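Local coordinates for protein CurD (Moorea producens 3L, PDB 5KP7) that probably acts as an acyltransferase of the hydroxymethylglutaryl-CoA synthase family and binds 4'-phosphopantetheine, at residues D74-A79 / S107-G112; P85-L90 / L123-N128; E99-C104 / T117-Y122; G159-V164 / S202-I207. The protein carries 3 engineered substitutions. All coordinates share one frame; numbering follows the deposited sequence.

Contact 1. Residues D74-A79 / S107-G112; sequences DPVSYA and SGIDFG
Pro75 and Val76, in the first turn of helix 75-89, meet Ser107 and Ile109 of the loop that follows strand 98-104. No hydrogen bond links the two segments; the proline ring meets a carbonyl oxygen and a CB, and the rest is apolar. The pyrrolidine ring of Pro75 leans on the start of the loop: its CG lies 3.4 Å from Ser107 O and 3.7 Å from Ser107 CB. The second touch is purely apolar, with Val76 CG2 4.2 Å from Ile109 CD1 and the two side chains crossing at about a right angle. In Ile109, CG1 sits between the backbone N and the carbonyl carbon (chi1 62°), and from there the extended end of the chain carries CD1 to the valine.

The polar groups are used elsewhere. Asp74 is the N-cap, and together with Ser77 it forms a capping box. Ser77 N gives a nearly straight bond to Asp74 OD1 (3.0 Å), which it meets almost head-on, while Asp74 N donates to Ser77 OG at 3.0 Å. The helix end that presents Pro75 and Val76 is thereby tied down. Asp74 OD2 is in a salt bridge with Arg438 and is also bonded to Tyr440 OH. Ser107 OG, turned to the side of its own backbone N, is held by Asp168 OD1 and Ile169 O, so its CB is what faces the proline.

Helix 115-123 packs beside this junction through Met115 and Tyr118, strand 437-442 closes on Val76 and Ile109 with Tyr440 and Arg438, and Thr167 of strand 161-168 bonds to Pro75 O.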
loop_
_atom_site.group_PDB
_atom_site.type_symbol
_atom_site.label_atom_id
_atom_site.label_comp_id
_atom_site.label_asym_id
_atom_site.label_seq_id
_atom_site.Cartn_x
_atom_site.Cartn_y
_atom_site.Cartn_z
ATOM N N ASP A 74 -1.954 16.420 8.092
ATOM C CA ASP A 74 -2.595 15.267 8.685
ATOM C C ASP A 74 -3.347 14.513 7.575
ATOM O O ASP A 74 -3.262 14.892 6.402
ATOM C CB ASP A 74 -3.425 15.710 9.908
ATOM C CG ASP A 74 -4.708 16.418 9.552
ATOM O OD1 ASP A 74 -5.039 16.486 8.352
ATOM O OD2 ASP A 74 -5.394 16.884 10.496
ATOM N N PRO A 75 -4.066 13.433 7.903
ATOM C CA PRO A 75 -4.732 12.703 6.836
ATOM C C PRO A 75 -5.814 13.490 6.122
ATOM O O PRO A 75 -6.068 13.233 4.968
ATOM C CB PRO A 75 -5.277 11.455 7.540
ATOM C CG PRO A 75 -4.347 11.266 8.678
ATOM C CD PRO A 75 -4.029 12.655 9.159
ATOM N N VAL A 76 -6.435 14.461 6.791
ATOM C CA VAL A 76 -7.407 15.344 6.146
ATOM C C VAL A 76 -6.729 16.217 5.101
ATOM O O VAL A 76 -7.187 16.323 3.973
ATOM C CB VAL A 76 -8.150 16.233 7.192
ATOM C CG1 VAL A 76 -9.031 17.275 6.512
ATOM C CG2 VAL A 76 -8.981 15.367 8.141
ATOM N N SER A 77 -5.653 16.903 5.482
ATOM C CA SER A 77 -4.965 17.767 4.550
ATOM C C SER A 77 -4.383 16.970 3.377
ATOM O O SER A 77 -4.486 17.417 2.232
ATOM C CB SER A 77 -3.928 18.655 5.259
ATOM O OG SER A 77 -2.762 17.980 5.642
ATOM N N TYR A 78 -3.863 15.766 3.647
ATOM C CA TYR A 78 -3.391 14.903 2.578
ATOM C C TYR A 78 -4.557 14.582 1.623
ATOM O O TYR A 78 -4.394 14.643 0.393
ATOM C CB TYR A 78 -2.788 13.614 3.160
ATOM C CG TYR A 78 -1.293 13.623 3.280
ATOM C CD1 TYR A 78 -0.639 14.477 4.166
ATOM C CD2 TYR A 78 -0.503 12.768 2.506
ATOM C CE1 TYR A 78 0.755 14.471 4.265
ATOM C CE2 TYR A 78 0.870 12.768 2.609
ATOM C CZ TYR A 78 1.497 13.582 3.499
ATOM O OH TYR A 78 2.889 13.552 3.537
ATOM N N ALA A 79 -5.697 14.199 2.193
ATOM C CA ALA A 79 -6.876 13.850 1.414
ATOM C C ALA A 79 -7.381 14.981 0.541
ATOM O O ALA A 79 -7.710 14.780 -0.640
ATOM C CB ALA A 79 -7.995 13.363 2.320
ATOM N N SER A 107 -5.517 5.875 9.924
ATOM C CA SER A 107 -4.868 7.019 10.568
ATOM C C SER A 107 -5.920 7.989 11.055
ATOM O O SER A 107 -5.726 9.240 10.999
ATOM C CB SER A 107 -3.913 7.733 9.549
ATOM O OG SER A 107 -2.976 6.864 9.006
ATOM N N GLY A 108 -7.052 7.475 11.534
ATOM C CA GLY A 108 -8.183 8.348 11.947
ATOM C C GLY A 108 -7.862 9.274 13.095
ATOM O O GLY A 108 -6.893 9.072 13.836
ATOM N N ILE A 109 -8.645 10.339 13.187
ATOM C CA ILE A 109 -8.402 11.416 14.153
ATOM C C ILE A 109 -9.468 11.505 15.244
ATOM O O ILE A 109 -9.384 12.383 16.116
ATOM C CB ILE A 109 -8.240 12.777 13.459
ATOM C CG1 ILE A 109 -9.500 13.173 12.705
ATOM C CG2 ILE A 109 -7.001 12.752 12.582
ATOM C CD1 ILE A 109 -9.511 14.620 12.199
ATOM N N ASP A 110 -10.457 10.595 15.220
ATOM C CA ASP A 110 -11.553 10.615 16.171
ATOM C C ASP A 110 -12.173 9.223 16.171
ATOM O O ASP A 110 -12.138 8.558 15.130
ATOM C CB ASP A 110 -12.616 11.629 15.717
ATOM C CG ASP A 110 -13.557 12.052 16.829
ATOM O OD1 ASP A 110 -13.261 13.085 17.495
ATOM O OD2 ASP A 110 -14.634 11.416 17.016
ATOM N N PHE A 111 -12.734 8.798 17.298
ATOM C CA PHE A 111 -13.423 7.487 17.347
ATOM C C PHE A 111 -14.794 7.510 16.668
ATOM O O PHE A 111 -15.312 6.436 16.325
ATOM C CB PHE A 111 -13.566 6.981 18.792
ATOM C CG PHE A 111 -12.337 6.313 19.296
ATOM C CD1 PHE A 111 -11.271 7.058 19.722
ATOM C CD2 PHE A 111 -12.269 4.931 19.360
ATOM C CE1 PHE A 111 -10.095 6.423 20.170
ATOM C CE2 PHE A 111 -11.109 4.297 19.782
ATOM C CZ PHE A 111 -10.024 5.038 20.176
ATOM N N GLY A 112 -15.384 8.686 16.483
ATOM C CA GLY A 112 -16.664 8.783 15.809
ATOM C C GLY A 112 -16.783 9.683 14.608
ATOM O O GLY A 112 -17.494 9.364 13.660
#

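Contact 2. Residues P85-L90 / L123-N128; sequences PIIDRL and LGLSRN
Ile87, near the end of helix 75-89, packs with CG1, CG2 and CD1 against Leu123 and Leu125. Its CG1 lies 4.0 Å from Leu123 CD1 and 4.1 Å from Leu123 CD2, filling the fork of that leucine. CG2 rests 3.9 Å from Leu123 O, which accepts a bond from Lys95 NZ. Because the chain bends at its second torsion (chi2 -50°), CD1 swings round to the other leucine and comes 4.1 Å from Leu125 CD2. Both leucines cross the isoleucine at about a right angle. This is the tight, buried part, and Ile98 of strand 98-104 packs on Ile87 and Leu125 from the sheet.

Between the two leucines the chain leaves helix 115-123 through a Schellman motif, in which Gly124 takes a positive phi (72°) and the last turn is closed by two bonds back. That turn lets Leu123 and Leu125, on either side of Gly124, both lean on the same isoleucine before the chain runs on toward strand 130-134. An alanine in place of Ile87 would probably open a gap between the helices and leave the ends of Leu123 and Leu125 without their common partner.

The solvent side is looser and polar. Gly124 is exposed, as is Asp88, whose OD1 makes a salt bridge with Lys84. Farther along, Ser126 OG accepts from Asn128 N at 3.0 Å in an ST turn, and the exposed side chains of Arg127 and Asn128 lie well away from helix 75-89.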
loop_
_atom_site.group_PDB
_atom_site.type_symbol
_atom_site.label_atom_id
_atom_site.label_comp_id
_atom_site.label_asym_id
_atom_site.label_seq_id
_atom_site.Cartn_x
_atom_site.Cartn_y
_atom_site.Cartn_z
ATOM N N PRO A 85 -7.511 18.564 -7.269
ATOM C CA PRO A 85 -7.473 18.647 -8.730
ATOM C C PRO A 85 -8.697 18.054 -9.404
ATOM O O PRO A 85 -9.125 18.575 -10.453
ATOM C CB PRO A 85 -6.198 17.874 -9.099
ATOM C CG PRO A 85 -5.377 17.911 -7.874
ATOM C CD PRO A 85 -6.344 17.827 -6.751
ATOM N N ILE A 86 -9.277 17.019 -8.805
ATOM C CA ILE A 86 -10.512 16.425 -9.314
ATOM C C ILE A 86 -11.657 17.419 -9.276
ATOM O O ILE A 86 -12.329 17.647 -10.293
ATOM C CB ILE A 86 -10.902 15.150 -8.556
ATOM C CG1 ILE A 86 -9.851 14.067 -8.804
ATOM C CG2 ILE A 86 -12.299 14.696 -8.970
ATOM C CD1 ILE A 86 -10.063 12.779 -8.049
ATOM N N ILE A 87 -11.848 18.039 -8.122
ATOM C CA ILE A 87 -12.955 18.936 -7.920
ATOM C C ILE A 87 -12.770 20.204 -8.756
ATOM O O ILE A 87 -13.753 20.722 -9.311
ATOM C CB ILE A 87 -13.141 19.290 -6.418
ATOM C CG1 ILE A 87 -13.306 18.011 -5.565
ATOM C CG2 ILE A 87 -14.325 20.218 -6.245
ATOM C CD1 ILE A 87 -14.333 17.028 -6.067
ATOM N N ASP A 88 -11.542 20.696 -8.847
ATOM C CA ASP A 88 -11.283 21.913 -9.643
ATOM C C ASP A 88 -11.712 21.786 -11.095
ATOM O O ASP A 88 -12.066 22.805 -11.701
ATOM C CB ASP A 88 -9.809 22.261 -9.661
ATOM C CG ASP A 88 -9.302 22.852 -8.348
ATOM O OD1 ASP A 88 -10.067 23.281 -7.461
ATOM O OD2 ASP A 88 -8.069 22.933 -8.246
ATOM N N ARG A 89 -11.591 20.584 -11.664
ATOM C CA ARG A 89 -11.955 20.322 -13.075
ATOM C C ARG A 89 -13.459 20.208 -13.303
ATOM O O ARG A 89 -13.946 20.513 -14.394
ATOM C CB ARG A 89 -11.249 19.057 -13.584
ATOM C CG ARG A 89 -9.791 19.310 -13.916
ATOM C CD ARG A 89 -8.891 18.074 -13.890
ATOM N NE ARG A 89 -9.418 16.876 -14.584
ATOM C CZ ARG A 89 -9.715 15.685 -14.020
ATOM N NH1 ARG A 89 -9.599 15.479 -12.727
ATOM N NH2 ARG A 89 -10.163 14.663 -14.783
ATOM N N LEU A 90 -14.222 19.833 -12.277
ATOM C CA LEU A 90 -15.652 19.612 -12.469
ATOM C C LEU A 90 -16.461 20.886 -12.715
ATOM O O LEU A 90 -16.234 21.937 -12.111
ATOM C CB LEU A 90 -16.247 18.887 -11.265
ATOM C CG LEU A 90 -15.650 17.518 -10.975
ATOM C CD1 LEU A 90 -16.243 16.943 -9.693
ATOM C CD2 LEU A 90 -15.835 16.534 -12.117
ATOM N N LEU A 123 -13.529 21.073 0.385
ATOM C CA LEU A 123 -13.699 20.945 -1.065
ATOM C C LEU A 123 -14.975 21.637 -1.552
ATOM O O LEU A 123 -15.171 21.756 -2.746
ATOM C CB LEU A 123 -13.727 19.484 -1.481
ATOM C CG LEU A 123 -12.406 18.689 -1.354
ATOM C CD1 LEU A 123 -12.683 17.223 -1.654
ATOM C CD2 LEU A 123 -11.306 19.209 -2.239
ATOM N N GLY A 124 -15.814 22.126 -0.644
ATOM C CA GLY A 124 -17.036 22.841 -1.022
ATOM C C GLY A 124 -18.120 21.955 -1.597
ATOM O O GLY A 124 -18.859 22.380 -2.483
ATOM N N LEU A 125 -18.218 20.719 -1.127
ATOM C CA LEU A 125 -19.159 19.752 -1.689
ATOM C C LEU A 125 -20.566 19.990 -1.170
ATOM O O LEU A 125 -20.774 20.723 -0.208
ATOM C CB LEU A 125 -18.682 18.316 -1.394
ATOM C CG LEU A 125 -17.308 17.950 -1.940
ATOM C CD1 LEU A 125 -17.044 16.482 -1.637
ATOM C CD2 LEU A 125 -17.206 18.196 -3.443
ATOM N N SER A 126 -21.535 19.361 -1.823
ATOM C CA SER A 126 -22.943 19.459 -1.441
ATOM C C SER A 126 -23.207 18.978 -0.016
ATOM O O SER A 126 -22.556 18.022 0.455
ATOM C CB SER A 126 -23.812 18.602 -2.376
ATOM O OG SER A 126 -25.187 18.744 -2.047
ATOM N N ARG A 127 -24.193 19.604 0.652
ATOM C CA ARG A 127 -24.655 19.073 1.921
ATOM C C ARG A 127 -25.516 17.826 1.756
ATOM O O ARG A 127 -25.681 17.057 2.726
ATOM C CB ARG A 127 -25.401 20.145 2.724
ATOM C CG ARG A 127 -24.473 21.186 3.280
ATOM C CD ARG A 127 -25.169 22.093 4.280
ATOM N NE ARG A 127 -24.188 22.944 4.959
ATOM C CZ ARG A 127 -24.445 23.667 6.060
ATOM N NH1 ARG A 127 -25.643 23.659 6.607
ATOM N NH2 ARG A 127 -23.454 24.361 6.640
ATOM N N ASN A 128 -26.050 17.599 0.561
ATOM C CA ASN A 128 -26.816 16.371 0.292
ATOM C C ASN A 128 -25.833 15.280 -0.126
ATOM O O ASN A 128 -25.742 14.896 -1.296
ATOM C CB ASN A 128 -27.909 16.621 -0.770
ATOM C CG ASN A 128 -28.923 17.631 -0.318
ATOM O OD1 ASN A 128 -29.119 18.673 -0.969
ATOM N ND2 ASN A 128 -29.632 17.331 0.755
#

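Contact 3. Residues E99-C104 / T117-Y122; sequences EMVITC and TYIQEY
Ile119 meets Thr103 tip to tip and touches Val101 with its other branch, so one helix residue spans two successive inward-facing positions of strand 98-104. Its chi1 of -69° puts CG1 beside the backbone N and CG2 beside the carbonyl carbon. CG1 then carries CD1 out to Thr103, where it lies 3.3 Å from OG1 and 4.2 Å from CG2. The second torsion (157°) is turned some way from fully extended. The shorter branch, CG2, stands 4.4 Å from Val101 CG1, a looser apolar touch.

Strand 98-104, helix 115-123 and strand 130-134 form a beta-alpha-beta crossover between parallel neighbours in the sheet, and Ile119 is the helix residue that plugs onto the first strand. Met100, Ile102 and Cys104 point to the other side of this strand, where helix 140-154 covers them.

Thr103 turns OG1 to the side of its backbone N (chi1 -59°) and CG2 to that of its carbonyl carbon, so both branches present themselves to the isoleucine methyl. The hydroxyl is not left to that methyl alone: it is hydrogen-bonded to Ser116 OG, one turn earlier on the same helix. Ile119 is also packed against Ile165 of strand 161-168. Two tyrosines fix the helix to strand 437-442, Tyr118 OH bonding to Arg438 N and Tyr122 OH to Tyr440 N.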
loop_
_atom_site.group_PDB
_atom_site.type_symbol
_atom_site.label_atom_id
_atom_site.label_comp_id
_atom_site.label_asym_id
_atom_site.label_seq_id
_atom_site.Cartn_x
_atom_site.Cartn_y
_atom_site.Cartn_z
ATOM N N GLU A 99 -22.502 12.625 -4.218
ATOM C CA GLU A 99 -23.417 12.406 -3.104
ATOM C C GLU A 99 -22.933 11.360 -2.093
ATOM O O GLU A 99 -23.695 10.953 -1.232
ATOM C CB GLU A 99 -24.799 12.022 -3.629
ATOM C CG GLU A 99 -25.396 13.147 -4.487
ATOM C CD GLU A 99 -26.896 13.115 -4.607
ATOM O OE1 GLU A 99 -27.540 12.121 -4.198
ATOM O OE2 GLU A 99 -27.440 14.115 -5.165
ATOM N N MET A 100 -21.682 10.931 -2.204
ATOM C CA MET A 100 -21.073 10.082 -1.193
ATOM C C MET A 100 -19.592 10.392 -1.139
ATOM O O MET A 100 -18.947 10.476 -2.205
ATOM C CB MET A 100 -21.303 8.601 -1.503
ATOM C CG MET A 100 -20.764 7.684 -0.413
ATOM S SD MET A 100 -21.321 5.965 -0.512
ATOM C CE MET A 100 -20.586 5.405 -1.968
ATOM N N VAL A 101 -19.074 10.582 0.075
ATOM C CA VAL A 101 -17.643 10.748 0.320
ATOM C C VAL A 101 -17.239 9.660 1.320
ATOM O O VAL A 101 -17.761 9.625 2.438
ATOM C CB VAL A 101 -17.322 12.135 0.899
ATOM C CG1 VAL A 101 -15.861 12.228 1.274
ATOM C CG2 VAL A 101 -17.665 13.240 -0.081
ATOM N N ILE A 102 -16.371 8.751 0.885
ATOM C CA ILE A 102 -15.845 7.691 1.739
ATOM C C ILE A 102 -14.370 7.943 1.946
ATOM O O ILE A 102 -13.583 7.972 0.976
ATOM C CB ILE A 102 -16.019 6.286 1.146
ATOM C CG1 ILE A 102 -17.494 6.040 0.768
ATOM C CG2 ILE A 102 -15.540 5.269 2.163
ATOM C CD1 ILE A 102 -17.770 4.644 0.228
ATOM N N THR A 103 -13.963 8.154 3.197
ATOM C CA THR A 103 -12.550 8.256 3.532
ATOM C C THR A 103 -12.088 6.905 4.028
ATOM O O THR A 103 -12.730 6.308 4.893
ATOM C CB THR A 103 -12.321 9.350 4.580
ATOM O OG1 THR A 103 -12.799 10.593 4.051
ATOM C CG2 THR A 103 -10.854 9.499 4.869
ATOM N N CYS A 104 -10.994 6.412 3.490
ATOM C CA CYS A 104 -10.476 5.065 3.779
ATOM C C CYS A 104 -9.150 5.241 4.442
ATOM O O CYS A 104 -8.222 5.843 3.850
ATOM C CB CYS A 104 -10.343 4.280 2.474
ATOM S SG CYS A 104 -11.923 4.151 1.581
ATOM N N THR A 117 -16.223 14.618 6.808
ATOM C CA THR A 117 -16.871 15.907 7.126
ATOM C C THR A 117 -15.960 17.115 6.842
ATOM O O THR A 117 -16.356 18.056 6.154
ATOM C CB THR A 117 -17.349 15.939 8.592
ATOM O OG1 THR A 117 -16.253 15.706 9.494
ATOM C CG2 THR A 117 -18.371 14.836 8.835
ATOM N N TYR A 118 -14.716 17.055 7.288
ATOM C CA TYR A 118 -13.720 18.093 6.968
ATOM C C TYR A 118 -13.432 18.159 5.492
ATOM O O TYR A 118 -13.320 19.229 4.920
ATOM C CB TYR A 118 -12.414 17.824 7.705
ATOM C CG TYR A 118 -12.446 18.080 9.189
ATOM C CD1 TYR A 118 -12.522 19.379 9.682
ATOM C CD2 TYR A 118 -12.247 17.069 10.097
ATOM C CE1 TYR A 118 -12.496 19.632 11.046
ATOM C CE2 TYR A 118 -12.218 17.311 11.470
ATOM C CZ TYR A 118 -12.347 18.616 11.930
ATOM O OH TYR A 118 -12.302 18.861 13.294
ATOM N N ILE A 119 -13.334 17.000 4.851
ATOM C CA ILE A 119 -13.045 16.931 3.425
ATOM C C ILE A 119 -14.157 17.606 2.617
ATOM O O ILE A 119 -13.909 18.441 1.739
ATOM C CB ILE A 119 -12.765 15.483 2.988
ATOM C CG1 ILE A 119 -11.439 14.996 3.587
ATOM C CG2 ILE A 119 -12.732 15.357 1.479
ATOM C CD1 ILE A 119 -11.315 13.487 3.693
ATOM N N GLN A 120 -15.403 17.291 2.941
ATOM C CA GLN A 120 -16.543 17.943 2.310
ATOM C C GLN A 120 -16.496 19.470 2.464
ATOM O O GLN A 120 -16.754 20.209 1.499
ATOM C CB GLN A 120 -17.831 17.377 2.892
ATOM C CG GLN A 120 -19.131 18.016 2.393
ATOM C CD GLN A 120 -20.139 18.227 3.510
ATOM O OE1 GLN A 120 -19.772 18.473 4.664
ATOM N NE2 GLN A 120 -21.408 18.088 3.186
ATOM N N GLU A 121 -16.212 19.923 3.672
ATOM C CA GLU A 121 -16.141 21.359 3.983
ATOM C C GLU A 121 -15.123 22.083 3.108
ATOM O O GLU A 121 -15.424 23.098 2.452
ATOM C CB GLU A 121 -15.787 21.550 5.459
ATOM C CG GLU A 121 -15.603 22.985 5.928
ATOM C CD GLU A 121 -16.859 23.816 5.863
ATOM O OE1 GLU A 121 -17.981 23.268 5.936
ATOM O OE2 GLU A 121 -16.740 25.063 5.769
ATOM N N TYR A 122 -13.910 21.567 3.099
ATOM C CA TYR A 122 -12.827 22.261 2.410
ATOM C C TYR A 122 -12.848 22.087 0.903
ATOM O O TYR A 122 -12.308 22.916 0.189
ATOM C CB TYR A 122 -11.479 21.888 3.038
ATOM C CG TYR A 122 -11.293 22.606 4.346
ATOM C CD1 TYR A 122 -11.744 22.045 5.538
ATOM C CD2 TYR A 122 -10.635 23.827 4.403
ATOM C CE1 TYR A 122 -11.609 22.705 6.763
ATOM C CE2 TYR A 122 -10.476 24.487 5.623
ATOM C CZ TYR A 122 -10.954 23.927 6.800
ATOM O OH TYR A 122 -10.777 24.579 8.022
#

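Contact 4. Residues G159-V164 / S202-I207; sequences GAKALV and SDTPHI
Lys161 lays its side chain along Ser202: CG starts beside the backbone N (chi1 -59°), the next two bonds run extended, and the last bends (chi4 -65°) to curl NZ back. As a result CG lies 3.9 Å from Ser202 CB, and NZ hangs 4.0 Å from that same CB. Ser202 sets its OG between its own N and carbonyl carbon (chi1 79°), from where it can serve two partners. One is Thr204 N, which donates to Ser202 OG at 3.0 Å in an ST turn. The other is Glu31 OE1 on strand 29-36, which also forms a salt bridge with Lys161 NZ; the carboxylate thus gathers the ammonium and the hydroxyl.

Strands 161-168 and 195-202 are antiparallel neighbours in the sheet, paired through the backbones of Ala162 and Val201, and this contact is where they part. Past the Ala162-Val201 pairing, water carries on the link: one molecule donates to Ala160 O (2.8 Å) and accepts from Asp203 N (3.0 Å). A second accepts from Gly159 N at 2.9 Å and reaches Asp203 OD2 only weakly.

An alanine at Ser202 would probably leave Thr204 N without its acceptor and Glu31 with one bond fewer, freeing the turn to shift. Asp203, though not bonded to Lys161, lies close enough that its charge may add to the pull on NZ.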
loop_
_atom_site.group_PDB
_atom_site.type_symbol
_atom_site.label_atom_id
_atom_site.label_comp_id
_atom_site.label_asym_id
_atom_site.label_seq_id
_atom_site.Cartn_x
_atom_site.Cartn_y
_atom_site.Cartn_z
ATOM N N GLY A 159 -26.880 9.206 -12.071
ATOM C CA GLY A 159 -26.115 10.440 -12.177
ATOM C C GLY A 159 -25.268 10.776 -10.956
ATOM O O GLY A 159 -24.346 11.596 -11.058
ATOM N N ALA A 160 -25.549 10.172 -9.796
ATOM C CA ALA A 160 -24.737 10.464 -8.620
ATOM C C ALA A 160 -23.341 9.916 -8.810
ATOM O O ALA A 160 -23.156 8.870 -9.425
ATOM C CB ALA A 160 -25.348 9.864 -7.369
ATOM N N LYS A 161 -22.365 10.638 -8.287
ATOM C CA LYS A 161 -20.974 10.209 -8.248
ATOM C C LYS A 161 -20.575 9.968 -6.804
ATOM O O LYS A 161 -21.225 10.463 -5.864
ATOM C CB LYS A 161 -20.079 11.296 -8.840
ATOM C CG LYS A 161 -20.423 11.664 -10.300
ATOM C CD LYS A 161 -19.433 12.686 -10.851
ATOM C CE LYS A 161 -19.892 13.293 -12.185
ATOM N NZ LYS A 161 -19.981 12.335 -13.324
ATOM N N ALA A 162 -19.488 9.241 -6.620
ATOM C CA ALA A 162 -18.916 9.042 -5.294
ATOM C C ALA A 162 -17.480 9.476 -5.312
ATOM O O ALA A 162 -16.781 9.277 -6.309
ATOM C CB ALA A 162 -19.031 7.571 -4.843
ATOM N N LEU A 163 -17.009 10.027 -4.202
ATOM C CA LEU A 163 -15.608 10.374 -4.059
ATOM C C LEU A 163 -15.014 9.486 -2.970
ATOM O O LEU A 163 -15.476 9.522 -1.829
ATOM C CB LEU A 163 -15.460 11.849 -3.678
ATOM C CG LEU A 163 -14.067 12.427 -3.494
ATOM C CD1 LEU A 163 -13.298 12.408 -4.796
ATOM C CD2 LEU A 163 -14.155 13.846 -2.920
ATOM N N VAL A 164 -14.021 8.691 -3.344
ATOM C CA VAL A 164 -13.372 7.761 -2.419
ATOM C C VAL A 164 -11.938 8.227 -2.257
ATOM O O VAL A 164 -11.213 8.348 -3.257
ATOM C CB VAL A 164 -13.391 6.316 -2.965
ATOM C CG1 VAL A 164 -12.634 5.390 -2.018
ATOM C CG2 VAL A 164 -14.825 5.826 -3.182
ATOM N N SER A 202 -18.040 6.820 -11.009
ATOM C CA SER A 202 -19.253 7.170 -11.724
ATOM C C SER A 202 -19.541 6.175 -12.857
ATOM O O SER A 202 -18.806 5.198 -13.040
ATOM C CB SER A 202 -19.095 8.570 -12.335
ATOM O OG SER A 202 -18.313 8.510 -13.526
ATOM N N ASP A 203 -20.611 6.455 -13.594
ATOM C CA ASP A 203 -20.983 5.690 -14.774
ATOM C C ASP A 203 -20.276 6.152 -16.059
ATOM O O ASP A 203 -20.608 5.666 -17.116
ATOM C CB ASP A 203 -22.504 5.668 -14.952
ATOM C CG ASP A 203 -23.089 7.028 -15.295
ATOM O OD1 ASP A 203 -22.359 8.043 -15.341
ATOM O OD2 ASP A 203 -24.319 7.077 -15.519
ATOM N N THR A 204 -19.348 7.106 -15.967
ATOM C CA THR A 204 -18.454 7.438 -17.095
ATOM C C THR A 204 -16.987 7.277 -16.655
ATOM O O THR A 204 -16.307 8.256 -16.342
ATOM C CB THR A 204 -18.720 8.852 -17.643
ATOM O OG1 THR A 204 -18.544 9.812 -16.595
ATOM C CG2 THR A 204 -20.138 8.943 -18.200
ATOM N N PRO A 205 -16.500 6.033 -16.631
ATOM C CA PRO A 205 -15.160 5.736 -16.082
ATOM C C PRO A 205 -14.048 6.056 -17.058
ATOM O O PRO A 205 -13.505 5.156 -17.694
ATOM C CB PRO A 205 -15.238 4.231 -15.810
ATOM C CG PRO A 205 -16.185 3.730 -16.814
ATOM C CD PRO A 205 -17.240 4.792 -16.918
ATOM N N HIS A 206 -13.715 7.334 -17.169
ATOM C CA HIS A 206 -12.707 7.791 -18.117
ATOM C C HIS A 206 -11.321 7.203 -17.905
ATOM O O HIS A 206 -10.565 7.126 -18.875
ATOM C CB HIS A 206 -12.561 9.310 -18.106
ATOM C CG HIS A 206 -13.836 10.046 -18.392
ATOM N ND1 HIS A 206 -14.710 9.666 -19.388
ATOM C CD2 HIS A 206 -14.366 11.157 -17.835
ATOM C CE1 HIS A 206 -15.740 10.492 -19.409
ATOM N NE2 HIS A 206 -15.559 11.402 -18.472
ATOM N N ILE A 207 -10.979 6.839 -16.672
ATOM C CA ILE A 207 -9.640 6.304 -16.349
ATOM C C ILE A 207 -9.603 4.774 -16.261
ATOM O O ILE A 207 -8.733 4.144 -16.883
ATOM C CB ILE A 207 -9.093 6.889 -15.038
ATOM C CG1 ILE A 207 -9.045 8.423 -15.072
ATOM C CG2 ILE A 207 -7.719 6.307 -14.689
ATOM C CD1 ILE A 207 -8.216 9.009 -16.179
HETATM O O HOH W 1 -25.151 6.977 -12.521
HETATM O O HOH W 2 -22.595 8.214 -12.093
#

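All four contacts lie in the N-terminal family region. Contacts 1 and 2 lie at opposite ends of helix 75-89, their centres 19 Å apart, and contact 3 touches both: Ala79 CB is 3.6 Å from Ile119 CD1, and Leu125 N probably bonds to Gln120 O at 3.0 Å. Contact 4 joins contact 3 through neighbouring strands, with Leu163 N 2.8 Å from Met100 O, and reaches contact 2 where Leu163 packs on Leu123 and Leu125. Contact 1 lies toward the pocket: the side chain of Ser107 is about 13 Å from the bound 4'-phosphopantetheine and about 10 Å from that of Asn320. Contacts 2, 3 and 4 sit away from that site.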